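Local coordinates for protein halohydrin dehalogenase (Rhizobium radiobacter, PDB 4IY1) that probably catalyses the conversion of vicinal halohydrins into epoxides with release of halide, in a form associated with cyanolysis for atorvastatin synthesis, at residues V9-G13 against S183-Y187; F35-L41 against P53-Q57; P175-S180 against L211-L217. The protein carries 37 engineered substitutions. All blocks are in the same frame, centred on the assembly; numbering follows the deposited sequence.

Contact 1 (V9-G13 against S183-Y187). Engineered in segment 183-187: Tyr186 (natural residue Phe).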
# COMPACT_ATOMS: atom_id res chain seq x y z
N VAL B 9 16.07 -17.95 18.45
CA VAL B 9 14.91 -18.76 18.78
C VAL B 9 14.29 -18.38 20.13
O VAL B 9 13.11 -18.60 20.34
CB VAL B 9 15.21 -20.26 18.72
CG1 VAL B 9 16.06 -20.69 19.92
CG2 VAL B 9 13.91 -21.05 18.66
N LYS B 10 15.05 -17.70 20.97
CA LYS B 10 14.56 -17.31 22.31
C LYS B 10 13.78 -16.01 22.33
O LYS B 10 13.33 -15.59 23.39
CB LYS B 10 15.71 -17.21 23.30
CG LYS B 10 16.41 -18.55 23.58
CD LYS B 10 17.58 -18.36 24.53
CE LYS B 10 17.91 -19.62 25.32
NZ LYS B 10 19.16 -19.47 26.12
N HIS B 11 13.64 -15.36 21.18
CA HIS B 11 13.02 -14.03 21.16
C HIS B 11 12.00 -13.87 20.07
O HIS B 11 12.02 -14.62 19.08
CB HIS B 11 14.08 -12.94 21.03
CG HIS B 11 15.26 -13.12 21.96
ND1 HIS B 11 15.27 -12.62 23.21
CD2 HIS B 11 16.50 -13.73 21.76
CE1 HIS B 11 16.45 -12.93 23.80
NE2 HIS B 11 17.19 -13.62 22.91
N PHE B 12 11.21 -12.80 20.19
CA PHE B 12 10.31 -12.34 19.12
C PHE B 12 9.44 -13.51 18.65
O PHE B 12 8.65 -14.03 19.43
CB PHE B 12 11.12 -11.72 17.96
CG PHE B 12 10.30 -10.80 17.04
CD1 PHE B 12 9.05 -10.31 17.42
CD2 PHE B 12 10.82 -10.40 15.81
CE1 PHE B 12 8.34 -9.42 16.61
CE2 PHE B 12 10.11 -9.54 14.98
CZ PHE B 12 8.88 -9.03 15.38
N GLY B 13 9.59 -13.92 17.38
CA GLY B 13 8.76 -14.98 16.82
C GLY B 13 9.36 -16.36 17.01
O GLY B 13 8.84 -17.35 16.48
N SER B 183 11.06 -12.73 26.64
CA SER B 183 11.90 -11.88 25.76
C SER B 183 11.43 -10.44 25.77
O SER B 183 10.24 -10.18 25.72
CB SER B 183 11.89 -12.42 24.32
OG SER B 183 12.49 -11.49 23.43
N PRO B 184 12.39 -9.48 25.74
CA PRO B 184 12.11 -8.06 25.56
C PRO B 184 11.75 -7.68 24.12
O PRO B 184 11.33 -6.54 23.87
CB PRO B 184 13.43 -7.39 25.96
CG PRO B 184 14.47 -8.43 25.68
CD PRO B 184 13.82 -9.73 26.02
N TYR B 185 11.95 -8.61 23.18
CA TYR B 185 11.65 -8.40 21.77
C TYR B 185 10.31 -9.08 21.44
O TYR B 185 10.30 -10.29 21.18
CB TYR B 185 12.77 -9.01 20.90
CG TYR B 185 14.17 -8.53 21.23
CD1 TYR B 185 14.62 -7.28 20.79
CD2 TYR B 185 15.04 -9.31 22.00
CE1 TYR B 185 15.88 -6.82 21.14
CE2 TYR B 185 16.32 -8.86 22.32
CZ TYR B 185 16.72 -7.61 21.90
OH TYR B 185 17.98 -7.15 22.23
N TYR B 186 9.20 -8.35 21.45
CA TYR B 186 9.14 -6.89 21.68
C TYR B 186 8.01 -6.55 22.63
O TYR B 186 7.77 -5.37 22.91
CB TYR B 186 8.92 -6.12 20.36
CG TYR B 186 10.15 -6.08 19.47
CD1 TYR B 186 11.12 -5.10 19.64
CD2 TYR B 186 10.40 -7.11 18.57
CE1 TYR B 186 12.26 -5.08 18.85
CE2 TYR B 186 11.56 -7.13 17.82
CZ TYR B 186 12.47 -6.11 17.95
OH TYR B 186 13.61 -6.14 17.19
N TYR B 187 7.28 -7.57 23.09
CA TYR B 187 6.13 -7.32 23.98
C TYR B 187 6.13 -8.29 25.15
O TYR B 187 5.30 -9.22 25.20
CB TYR B 187 4.80 -7.41 23.21
CG TYR B 187 4.50 -6.19 22.39
CD1 TYR B 187 5.06 -6.02 21.12
CD2 TYR B 187 3.77 -5.14 22.92
CE1 TYR B 187 4.84 -4.86 20.38
CE2 TYR B 187 3.55 -3.97 22.20
CZ TYR B 187 4.07 -3.84 20.92
OH TYR B 187 3.79 -2.70 20.18
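Phe12 and Tyr186 make the tight, buried end of this contact. The engineered Tyr186 puts a ring edge to the face of Phe12 in a T-shaped pair with planes at 83°, its CD2 lying 3.7 Å from Phe12 CD1. The hydroxyl of Tyr186 is hydrogen-bonded to Ala82 O. With CG anti to the backbone N (chi1 -160°), the Phe12 ring swings under this edge, while its backbone N gives a weak hydrogen bond of 2.8 Å to Tyr185 O. A leucine in place of Phe12 would probably leave the edge of Tyr186 without an aromatic face and open a gap beside it, the bond to Ala82 O still steadying the ring.

The other end is looser and partly open to solvent. Here His11 and Tyr185 run side by side in an offset edge-to-face pair, centroids 5.3 Å apart, with the tyrosine edge toward the imidazole face. Ser183 OG sits in the imidazole plane and hydrogen-bonds His11 ND1 at 3.0 Å; the same oxygen accepts from Tyr185 N at 2.9 Å, closing an ST turn that fixes its position. Lys10 leads away, to Ser34 and to a salt bridge with Glu40.

The loop of 9-13 joins strand 3-6 to helix 14-23, the position of the nucleotide-binding loop in cofactor-dependent short-chain dehydrogenases, though halohydrin dehalogenases need no such cofactor, and meets the loop running from strand 170-175 to helix 189-192.

Contact 2 (F35-L41 against P53-Q57). Engineered in segment 35-41: His37 (natural residue Gln), Gln38 (natural residue Lys).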
# COMPACT_ATOMS: atom_id res chain seq x y z
N PHE B 35 23.59 -19.55 22.18
CA PHE B 35 24.09 -20.89 21.90
C PHE B 35 25.59 -20.88 21.61
O PHE B 35 26.13 -21.86 21.12
CB PHE B 35 23.34 -21.55 20.75
CG PHE B 35 21.90 -21.82 21.03
CD1 PHE B 35 21.02 -22.10 20.00
CD2 PHE B 35 21.40 -21.70 22.31
CE1 PHE B 35 19.67 -22.29 20.25
CE2 PHE B 35 20.06 -21.94 22.58
CZ PHE B 35 19.20 -22.24 21.55
N LYS B 36 26.21 -19.72 21.80
CA LYS B 36 27.68 -19.59 21.81
C LYS B 36 28.26 -20.40 22.97
O LYS B 36 29.22 -21.15 22.82
CB LYS B 36 28.07 -18.13 21.99
CG LYS B 36 28.04 -17.32 20.70
CD LYS B 36 28.68 -15.95 20.88
CE LYS B 36 28.38 -15.39 22.26
NZ LYS B 36 27.49 -14.21 22.15
N HIS B 37 27.66 -20.23 24.14
CA HIS B 37 28.04 -20.93 25.35
C HIS B 37 27.33 -22.26 25.46
O HIS B 37 26.10 -22.30 25.63
CB HIS B 37 27.68 -20.07 26.54
CG HIS B 37 27.89 -18.60 26.29
ND1 HIS B 37 26.88 -17.70 26.37
CD2 HIS B 37 29.01 -17.89 25.87
CE1 HIS B 37 27.35 -16.48 26.07
NE2 HIS B 37 28.66 -16.59 25.78
N GLN B 38 28.10 -23.34 25.48
CA GLN B 38 27.54 -24.69 25.54
C GLN B 38 26.70 -25.01 26.79
O GLN B 38 25.85 -25.89 26.75
CB GLN B 38 28.62 -25.75 25.35
CG GLN B 38 29.39 -26.04 26.62
CD GLN B 38 30.16 -27.34 26.53
OE1 GLN B 38 30.21 -27.97 25.48
NE2 GLN B 38 30.78 -27.74 27.64
N ASP B 39 26.94 -24.29 27.89
CA ASP B 39 25.99 -24.30 29.00
C ASP B 39 24.61 -24.08 28.42
O ASP B 39 23.77 -24.98 28.41
CB ASP B 39 26.28 -23.17 29.99
CG ASP B 39 27.71 -22.65 29.85
OD1 ASP B 39 28.68 -23.47 30.03
OD2 ASP B 39 27.88 -21.43 29.55
N GLU B 40 24.42 -22.89 27.85
CA GLU B 40 23.13 -22.45 27.35
C GLU B 40 22.58 -23.38 26.28
O GLU B 40 21.40 -23.74 26.31
CB GLU B 40 23.26 -21.03 26.80
CG GLU B 40 23.78 -20.02 27.81
CD GLU B 40 22.66 -19.33 28.57
OE1 GLU B 40 22.90 -18.86 29.69
OE2 GLU B 40 21.53 -19.23 28.03
N LEU B 41 23.43 -23.81 25.36
CA LEU B 41 22.98 -24.75 24.35
C LEU B 41 22.35 -25.99 24.99
O LEU B 41 21.23 -26.37 24.66
CB LEU B 41 24.12 -25.13 23.40
CG LEU B 41 23.72 -25.81 22.09
CD1 LEU B 41 24.60 -25.30 20.96
CD2 LEU B 41 23.81 -27.32 22.16
N PRO B 53 19.18 -27.23 18.78
CA PRO B 53 19.90 -25.96 18.86
C PRO B 53 21.33 -26.08 18.32
O PRO B 53 21.91 -27.16 18.38
CB PRO B 53 19.91 -25.66 20.36
CG PRO B 53 19.85 -27.00 21.00
CD PRO B 53 19.07 -27.90 20.08
N MET B 54 21.87 -24.99 17.76
CA MET B 54 23.22 -25.00 17.16
C MET B 54 24.10 -23.93 17.80
O MET B 54 23.61 -22.88 18.22
CB MET B 54 23.16 -24.76 15.66
CG MET B 54 22.02 -25.45 14.95
SD MET B 54 22.42 -27.17 14.58
CE MET B 54 23.50 -27.00 13.18
N SER B 55 25.40 -24.19 17.84
CA SER B 55 26.34 -23.20 18.35
C SER B 55 26.60 -22.13 17.28
O SER B 55 26.81 -20.96 17.61
CB SER B 55 27.66 -23.87 18.73
OG SER B 55 28.15 -24.68 17.66
N GLU B 56 26.56 -22.55 16.02
CA GLU B 56 26.98 -21.73 14.88
C GLU B 56 26.27 -20.37 14.88
O GLU B 56 25.08 -20.30 15.19
CB GLU B 56 26.67 -22.48 13.59
CG GLU B 56 27.71 -23.52 13.20
CD GLU B 56 27.65 -24.80 14.02
OE1 GLU B 56 28.68 -25.50 14.07
OE2 GLU B 56 26.59 -25.17 14.56
N GLN B 57 27.01 -19.30 14.63
CA GLN B 57 26.49 -17.95 14.81
C GLN B 57 26.20 -17.18 13.52
O GLN B 57 25.28 -16.37 13.48
CB GLN B 57 27.41 -17.11 15.69
CG GLN B 57 27.44 -17.55 17.14
CD GLN B 57 26.06 -17.49 17.78
OE1 GLN B 57 25.57 -16.41 18.08
NE2 GLN B 57 25.47 -18.65 18.05
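Phe35 and Pro53 give up the most surface here, and Leu41 comes next. The proline ring crosses the phenylalanine at about a right angle and lays CB over the aromatic face, 3.8 Å from the centroid of the Phe35 ring and 29° off its normal, a CH-pi contact. From CB the same ring continues to CG, which meets the Leu41 branch at CD2, 4.1 Å away. Leu41 holds CG anti to its backbone N (chi1 -165°), which turns the branch toward Pro53 and Met54; its other methyl, CD1, lies over the junction of Met54 and Ser55, 3.4 Å from Ser55 N.

Around this apolar centre the contacts become polar and more exposed. Ser55 CA approaches Phe35 O at 3.1 Å in a CA-H...O contact. Gln57 folds back on its own segment, and its NE2 gives a nearly straight hydrogen bond of 2.7 Å to Ser55 O, from above the carbonyl plane; NE2 also bonds Asp32 O. Lys36 CG packs across this carboxamide, 3.5 Å from Gln57 CD.

Phe44, farther along helix 38-47, meets Phe35 edge-to-face and touches Pro53. The contact ties the start of that helix to the end of strand 52-53, an edge strand of the chain's parallel sheet, within the beta-alpha-beta crossover 27-30, 38-47, 52-53 of the Rossmann-type fold; Met54 is backbone-bonded to Cys30 at the end of strand 27-30 and packs on helix 59-70.

Contact 3 (P175-S180 against L211-L217). Engineered in segment 175-180: Gly177 (natural residue Tyr), Val178 (natural residue Leu), Asp179 (natural residue His).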
# COMPACT_ATOMS: atom_id res chain seq x y z
N PRO B 175 4.75 -8.21 12.42
CA PRO B 175 3.90 -8.26 13.60
C PRO B 175 3.83 -6.94 14.36
O PRO B 175 4.65 -6.05 14.16
CB PRO B 175 4.54 -9.35 14.48
CG PRO B 175 5.70 -9.89 13.69
CD PRO B 175 6.04 -8.87 12.66
N ASN B 176 2.76 -6.78 15.12
CA ASN B 176 2.79 -5.85 16.26
C ASN B 176 1.94 -6.42 17.40
O ASN B 176 0.93 -7.06 17.14
CB ASN B 176 2.30 -4.45 15.86
CG ASN B 176 2.36 -3.45 17.01
OD1 ASN B 176 1.34 -3.11 17.63
ND2 ASN B 176 3.56 -2.97 17.31
N GLY B 177 2.42 -6.30 18.64
CA GLY B 177 1.63 -6.68 19.81
C GLY B 177 1.60 -8.19 20.01
O GLY B 177 0.63 -8.73 20.55
N VAL B 178 2.66 -8.88 19.58
CA VAL B 178 2.71 -10.31 19.81
C VAL B 178 3.40 -10.58 21.15
O VAL B 178 4.53 -10.16 21.36
CB VAL B 178 3.45 -11.07 18.69
CG1 VAL B 178 3.60 -12.52 19.11
CG2 VAL B 178 2.65 -10.99 17.38
N ASP B 179 2.68 -11.23 22.06
CA ASP B 179 3.26 -11.53 23.35
C ASP B 179 4.61 -12.30 23.21
O ASP B 179 4.68 -13.37 22.59
CB ASP B 179 2.25 -12.29 24.23
CG ASP B 179 2.90 -12.83 25.50
OD1 ASP B 179 3.02 -14.07 25.61
OD2 ASP B 179 3.47 -12.01 26.27
N SER B 180 5.70 -11.67 23.67
CA SER B 180 7.02 -12.30 23.56
C SER B 180 7.45 -12.98 24.85
O SER B 180 8.58 -13.48 24.95
CB SER B 180 8.10 -11.32 23.06
OG SER B 180 7.95 -9.99 23.58
N LEU B 211 -3.21 -8.59 22.97
CA LEU B 211 -1.95 -8.93 22.34
C LEU B 211 -2.18 -10.20 21.54
O LEU B 211 -3.04 -10.99 21.88
CB LEU B 211 -0.85 -9.20 23.39
CG LEU B 211 -0.38 -8.05 24.28
CD1 LEU B 211 0.43 -8.57 25.48
CD2 LEU B 211 0.42 -7.02 23.50
N GLY B 212 -1.37 -10.42 20.50
CA GLY B 212 -1.42 -11.71 19.81
C GLY B 212 -0.56 -12.73 20.53
O GLY B 212 0.34 -12.36 21.31
N THR B 213 -0.82 -14.00 20.31
CA THR B 213 -0.04 -15.03 20.99
C THR B 213 1.10 -15.53 20.11
O THR B 213 1.06 -15.37 18.88
CB THR B 213 -0.94 -16.20 21.45
OG1 THR B 213 -1.51 -16.86 20.31
CG2 THR B 213 -2.13 -15.65 22.34
N GLN B 214 2.15 -16.07 20.75
CA GLN B 214 3.17 -16.83 20.04
C GLN B 214 2.53 -17.87 19.15
O GLN B 214 3.03 -18.17 18.06
CB GLN B 214 4.15 -17.54 21.02
CG GLN B 214 5.19 -16.63 21.62
CD GLN B 214 6.13 -16.00 20.59
OE1 GLN B 214 6.89 -16.71 19.91
NE2 GLN B 214 6.14 -14.66 20.53
N LYS B 215 1.49 -18.52 19.66
CA LYS B 215 0.94 -19.64 18.95
C LYS B 215 0.32 -19.16 17.62
O LYS B 215 0.25 -19.92 16.66
CB LYS B 215 -0.12 -20.33 19.80
CG LYS B 215 -0.96 -21.31 19.01
CD LYS B 215 -1.26 -22.56 19.81
CE LYS B 215 -1.16 -23.83 18.98
NZ LYS B 215 -2.29 -24.71 19.38
N GLU B 216 -0.22 -17.95 17.60
CA GLU B 216 -0.83 -17.41 16.37
C GLU B 216 0.27 -17.16 15.33
O GLU B 216 0.22 -17.68 14.20
CB GLU B 216 -1.62 -16.13 16.67
CG GLU B 216 -2.98 -16.39 17.34
CD GLU B 216 -3.70 -15.10 17.73
OE1 GLU B 216 -4.80 -14.84 17.18
OE2 GLU B 216 -3.11 -14.28 18.49
N LEU B 217 1.36 -16.58 15.81
CA LEU B 217 2.52 -16.31 14.99
C LEU B 217 3.16 -17.60 14.47
O LEU B 217 3.39 -17.75 13.26
CB LEU B 217 3.53 -15.44 15.75
CG LEU B 217 4.67 -14.89 14.88
CD1 LEU B 217 5.33 -13.65 15.45
CD2 LEU B 217 5.67 -16.00 14.63
O HOH W 1 1.79 -16.36 23.63
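Gly212 is gripped through both of its backbone polar atoms: its N donates to Gly177 O at 2.6 Å, and its O accepts from Asp179 N at 2.7 Å. The two bonds flank Val178 and make a single bridge of the parallel kind; Gly177, Val178 and Asp179 are all engineered. Gln214 adds a third bond, NE2 to Asp179 O at 2.8 Å and 162°, with the acceptor close to the amide plane. Bent at chi2 (-62°), its chain curls back to bring the amide there, and Val178 CG1 lies against it, 3.6 Å from Gln214 NE2. CG1 also meets Leu217 CD1, which touches Pro175 CG. Leu211 closes over the Gly177 carbonyl, with CD2 3.4 Å from Gly177 O.

Farther out, the amide of Gln214 is held at both ends, since NE2 also donates to Phe12 O while OE1 accepts from Gly16 N; little freedom to flip probably remains. A water accepts from Gln214 N and makes a longer bond to Asp179 OD1, and that carboxylate is tied to Lys193 and Ser189.

At the helix start, Thr213 N donates to Glu216 OE2 at 2.9 Å, and Glu216 N to Thr213 OG1 at 3.2 Å. Glu216 also pairs with Arg210 and reaches Tyr231 N of the third subunit. The Thr213-Glu216 pair is a capping box opening helix 214-225 beside the loop that leaves strand 170-175 of the Rossmann-type parallel sheet.

Contact 3 is the most buried and relies on backbone hydrogen bonds and a capped helix start; contact 1 mixes aromatic pairs with a serine-histidine bond and is open on one side; contact 2 lies farthest out, its centre about 20 Å from the centre of the chain, and is mainly apolar. Contacts 1 and 3 share the loop after strand 170-175, and their segments alternate along the chain; Ser180 and Gln214 of contact 3 reach Tyr187 and Phe12 of contact 1. Contact 2 is nested within the loop closed by contact 1 and touches it through Val9, Lys10, Phe35 and Glu40, but stays about 14 Å from contact 3 at the nearest atoms.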